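Local coordinates for protein CheA (Treponema denticola, PDB 6Y1Y) that is a chemotaxis histidine kinase, seen here as its dimerization domain, that probably autophosphorylates and passes phosphate on to relay chemoreceptor signals to the flagellar motors, at the interface of chains A and B. Numbering follows the deposited sequence. Chains: chain A/B, CheA.

Contact 1: the interface of chains A and B. Residues chain A 5-7; chain B 2.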
ATOM      1  N   VAL A   5     -32.716 -31.752   6.796  1.00 34.13           N
ATOM      2  CA  VAL A   5     -31.529 -31.456   5.994  1.00 36.87           C
ATOM      3  C   VAL A   5     -30.440 -32.509   6.175  1.00 36.06           C
ATOM      4  O   VAL A   5     -30.356 -33.163   7.229  1.00 33.37           O
ATOM      5  CB  VAL A   5     -30.950 -30.056   6.306  1.00 33.21           C
ATOM      6  CG1 VAL A   5     -31.978 -28.962   5.998  1.00 33.19           C
ATOM      7  CG2 VAL A   5     -30.470 -29.958   7.747  1.00 34.90           C
ATOM      8  N   ASP A   6     -29.583 -32.630   5.155  1.00 37.30           N
ATOM      9  CA  ASP A   6     -28.463 -33.562   5.222  1.00 35.19           C
ATOM     10  C   ASP A   6     -27.450 -33.097   6.258  1.00 34.56           C
ATOM     11  O   ASP A   6     -27.053 -31.931   6.265  1.00 30.50           O
ATOM     12  CB  ASP A   6     -27.748 -33.657   3.875  1.00 37.45           C
ATOM     13  CG  ASP A   6     -26.775 -34.806   3.824  1.00 43.53           C
ATOM     14  OD1 ASP A   6     -27.006 -35.806   4.520  1.00 43.52           O
ATOM     15  OD2 ASP A   6     -25.713 -34.652   3.193  1.00 47.94           O
ATOM     16  N   ALA A   7     -27.030 -34.008   7.137  1.00 30.63           N
ATOM     17  CA  ALA A   7     -26.035 -33.647   8.145  1.00 31.02           C
ATOM     18  C   ALA A   7     -24.733 -33.182   7.493  1.00 33.36           C
ATOM     19  O   ALA A   7     -24.107 -32.220   7.952  1.00 28.25           O
ATOM     20  CB  ALA A   7     -25.772 -34.827   9.075  1.00 32.68           C
TER
ATOM     21  N   ILE B   2     -31.123 -35.427   7.668  1.00 43.61           N
ATOM     22  CA  ILE B   2     -31.080 -36.098   8.960  1.00 38.84           C
ATOM     23  C   ILE B   2     -30.760 -35.107  10.077  1.00 38.35           C
ATOM     24  O   ILE B   2     -30.395 -35.502  11.184  1.00 43.14           O
ATOM     25  CB  ILE B   2     -30.065 -37.253   8.946  1.00 36.00           C
ATOM     26  CG1 ILE B   2     -28.767 -36.825   8.264  1.00 39.93           C
ATOM     27  CG2 ILE B   2     -30.657 -38.472   8.250  1.00 43.99           C
ATOM     28  CD1 ILE B   2     -27.670 -37.864   8.365  1.00 41.75           C
TER
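B:Ile2 reaches chain A at two points, with its backbone amide at A:Val5 and its side chain at A:Ala7, so the residue spans the short stretch that leads into helix 7-67. The polar point is a hydrogen bond from B:Ile2 N to A:Val5 O, modelled at 2.4 Å; that is very short, and both its exact length and the orientation of the nitrogen, which sits above the carbonyl plane, are doubtful.

From CB outward, the isoleucine can be followed atom by atom. Its CB stands back from chain A and serves as the branch point. CG1 is tucked between the backbone N and the carbonyl carbon (chi1 44°), a turn that carries this branch toward the start of the helix, where CG1 lies 3.5 Å from the backbone N of A:Ala7. The chain then runs extended (chi2 173°), and the terminal methyl CD1 comes to 3.7 Å from A:Ala7 CB. That methyl of the alanine therefore meets both CG1 and CD1, along the end of the longer branch. CG2 leaves CB in the other direction, away from A:Ala7.

A:Asp6 lies between the two points and gives up only a little surface to the partner. The whole patch sits at the end of the elongated helical dimer where the N- and C-termini gather; chain A is modelled only from A:Val5, so the equivalent contact with the chains exchanged is not seen.

Contact 2: the interface of chains A and B. Residues chain A 48-49, 52-53; chain B 83, 86-87.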
ATOM      1  N   TYR A  48      13.585  12.327   2.140  1.00  7.62           N
ATOM      2  CA  TYR A  48      14.181  12.855   0.909  1.00  5.80           C
ATOM      3  C   TYR A  48      13.894  14.338   0.767  1.00  7.22           C
ATOM      4  O   TYR A  48      14.735  15.091   0.265  1.00  7.48           O
ATOM      5  CB  TYR A  48      13.755  12.059  -0.336  1.00  8.63           C
ATOM      6  CG  TYR A  48      12.507  12.477  -1.117  1.00  8.63           C
ATOM      7  CD1 TYR A  48      12.515  13.589  -1.952  1.00 10.47           C
ATOM      8  CD2 TYR A  48      11.358  11.701  -1.085  1.00 11.25           C
ATOM      9  CE1 TYR A  48      11.407  13.947  -2.683  1.00  9.54           C
ATOM     10  CE2 TYR A  48      10.243  12.058  -1.822  1.00 16.68           C
ATOM     11  CZ  TYR A  48      10.280  13.185  -2.623  1.00 16.80           C
ATOM     12  OH  TYR A  48       9.173  13.524  -3.360  1.00 24.87           O
ATOM     13  N   LYS A  49      12.704  14.775   1.175  1.00  7.90           N
ATOM     14  CA  LYS A  49      12.397  16.196   1.058  1.00  6.62           C
ATOM     15  C   LYS A  49      13.289  17.020   1.982  1.00  8.49           C
ATOM     16  O   LYS A  49      13.765  18.097   1.600  1.00  9.59           O
ATOM     17  CB  LYS A  49      10.902  16.425   1.340  1.00  7.89           C
ATOM     18  CG  LYS A  49       9.984  15.779   0.291  1.00  8.07           C
ATOM     19  CD  LYS A  49       8.495  15.931   0.620  1.00 10.79           C
ATOM     20  CE  LYS A  49       7.651  15.360  -0.526  1.00 11.82           C
ATOM     21  NZ  LYS A  49       6.167  15.480  -0.293  1.00 11.80           N
ATOM     22  N   THR A  52      17.053  16.808   0.428  1.00  7.53           N
ATOM     23  CA  THR A  52      17.237  17.620  -0.775  1.00  7.72           C
ATOM     24  C   THR A  52      17.286  19.109  -0.432  1.00  7.30           C
ATOM     25  O   THR A  52      18.005  19.874  -1.093  1.00  8.45           O
ATOM     26  CB  THR A  52      16.152  17.318  -1.823  1.00  8.54           C
ATOM     27  OG1 THR A  52      14.845  17.543  -1.292  1.00 11.27           O
ATOM     28  CG2 THR A  52      16.244  15.865  -2.312  1.00  7.63           C
ATOM     29  N   ARG A  53      16.490  19.558   0.550  1.00  8.29           N
ATOM     30  CA  ARG A  53      16.661  20.929   1.022  1.00  8.73           C
ATOM     31  C   ARG A  53      18.077  21.151   1.522  1.00  8.63           C
ATOM     32  O   ARG A  53      18.681  22.190   1.230  1.00  9.01           O
ATOM     33  CB  ARG A  53      15.664  21.255   2.137  1.00  8.74           C
ATOM     34  CG  ARG A  53      15.756  22.741   2.598  1.00  9.53           C
ATOM     35  CD  ARG A  53      15.113  22.958   3.954  1.00 12.86           C
ATOM     36  NE  ARG A  53      15.872  22.332   5.033  1.00 12.71           N
ATOM     37  CZ  ARG A  53      15.475  21.251   5.698  1.00 11.43           C
ATOM     38  NH1 ARG A  53      14.317  20.678   5.405  1.00 13.54           N
ATOM     39  NH2 ARG A  53      16.233  20.748   6.670  1.00 13.23           N
TER
ATOM     40  N   TYR B  83      14.515  21.340  -8.223  1.00  8.52           N
ATOM     41  CA  TYR B  83      14.255  20.927  -6.859  1.00  7.82           C
ATOM     42  C   TYR B  83      12.759  20.885  -6.583  1.00  9.09           C
ATOM     43  O   TYR B  83      12.258  19.916  -6.007  1.00  8.80           O
ATOM     44  CB  TYR B  83      14.962  21.915  -5.932  1.00 11.26           C
ATOM     45  CG  TYR B  83      14.562  21.950  -4.482  1.00  8.70           C
ATOM     46  CD1 TYR B  83      14.910  20.926  -3.631  1.00  9.70           C
ATOM     47  CD2 TYR B  83      13.938  23.078  -3.945  1.00  9.11           C
ATOM     48  CE1 TYR B  83      14.589  20.974  -2.300  1.00  9.95           C
ATOM     49  CE2 TYR B  83      13.625  23.149  -2.615  1.00 10.19           C
ATOM     50  CZ  TYR B  83      13.961  22.093  -1.792  1.00  9.23           C
ATOM     51  OH  TYR B  83      13.633  22.151  -0.463  1.00 10.68           O
ATOM     52  N   LEU B  86      11.267  17.869  -8.201  1.00  9.47           N
ATOM     53  CA  LEU B  86      11.614  16.672  -7.445  1.00  8.43           C
ATOM     54  C   LEU B  86      10.774  16.531  -6.177  1.00  8.62           C
ATOM     55  O   LEU B  86      10.320  15.428  -5.844  1.00  8.64           O
ATOM     56  CB  LEU B  86      13.113  16.712  -7.130  1.00  7.92           C
ATOM     57  CG  LEU B  86      13.730  15.542  -6.368  1.00 10.28           C
ATOM     58  CD1 LEU B  86      13.445  14.233  -7.095  1.00 10.60           C
ATOM     59  CD2 LEU B  86      15.214  15.750  -6.212  1.00 10.73           C
ATOM     60  N   LEU B  87      10.546  17.637  -5.460  1.00  7.80           N
ATOM     61  CA  LEU B  87       9.742  17.583  -4.245  1.00  7.46           C
ATOM     62  C   LEU B  87       8.319  17.120  -4.517  1.00  9.55           C
ATOM     63  O   LEU B  87       7.674  16.551  -3.633  1.00  9.86           O
ATOM     64  CB  LEU B  87       9.700  18.950  -3.563  1.00  8.81           C
ATOM     65  CG  LEU B  87      10.994  19.494  -2.981  1.00  9.14           C
ATOM     66  CD1 LEU B  87      10.707  20.862  -2.412  1.00 10.25           C
ATOM     67  CD2 LEU B  87      11.484  18.560  -1.879  1.00  9.82           C
TER
HETATM   68  O   HOH W   1       4.746  15.345  -2.947  1.00 12.40           O
HETATM   69  O   HOH W   2      12.350  20.272   1.011  1.00 13.72           O
HETATM   70  O   HOH W   3       5.976  18.380  -1.692  1.00 30.57           O
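A:Tyr48, A:Lys49, A:Thr52 and A:Arg53 lie with helical backbone torsions on helix 7-67 and face B:Tyr83, B:Leu86 and B:Leu87, close to the C-terminal end of helix 72-87, which runs roughly antiparallel to it. This is a helix-helix contact of the CheA homodimerization domain, a member of the histidine kinase dimerization family.

B:Leu87 brings its CD2 methyl against A:Lys49 and A:Thr52, 3.8 Å from A:Lys49 CG, while its other methyl, CD1, covers one face of its own chain's B:Tyr83 ring near the rim. A:Thr52 OG1, held between the backbone N and carbonyl carbon (chi1 58°), turns back to its own helix and shares its hydrogen between A:Tyr48 O at 2.9 Å, near the carbonyl plane, and A:Lys49 O at 3.1 Å, well above it. With the hydroxyl so fixed, CG2 points toward B:Leu86 CD2.

B:Tyr83 lays CE1 beside A:Thr52 and runs alongside the base of A:Arg53, both side chains pointing the same way, with OH 3.4 Å from A:Arg53 CB and also near CG. Water 2 joins the phenol OH to A:Lys49 O, at 2.7 Å from each.

In the extended A:Lys49 chain, CG lies over the rim of one face of the A:Tyr48 ring, CE comes 3.3 Å from B:Leu87 O, and NZ reaches that oxygen through waters 1 and 3. A:Tyr48 OH adds a weak hydrogen bond to B:Leu86 O, at 3.3 Å.

The centres of the C-alpha atoms of contact 1 and contact 2 are about 68 Å apart, yet both draw on helix 7-67 of chain A: contact 1 at its first residue, contact 2 well along its length. The chain B partners differ, an N-terminal loop residue in one and the helix 72-87 in the other. The dimer is two-fold symmetric and contact 2 has its counterpart with the chains exchanged, while contact 1 is seen only with chain B supplying the N-terminal residue. The subunits thus touch where the termini emerge and again well along the rod, which suggests pairing over much of the domain's length.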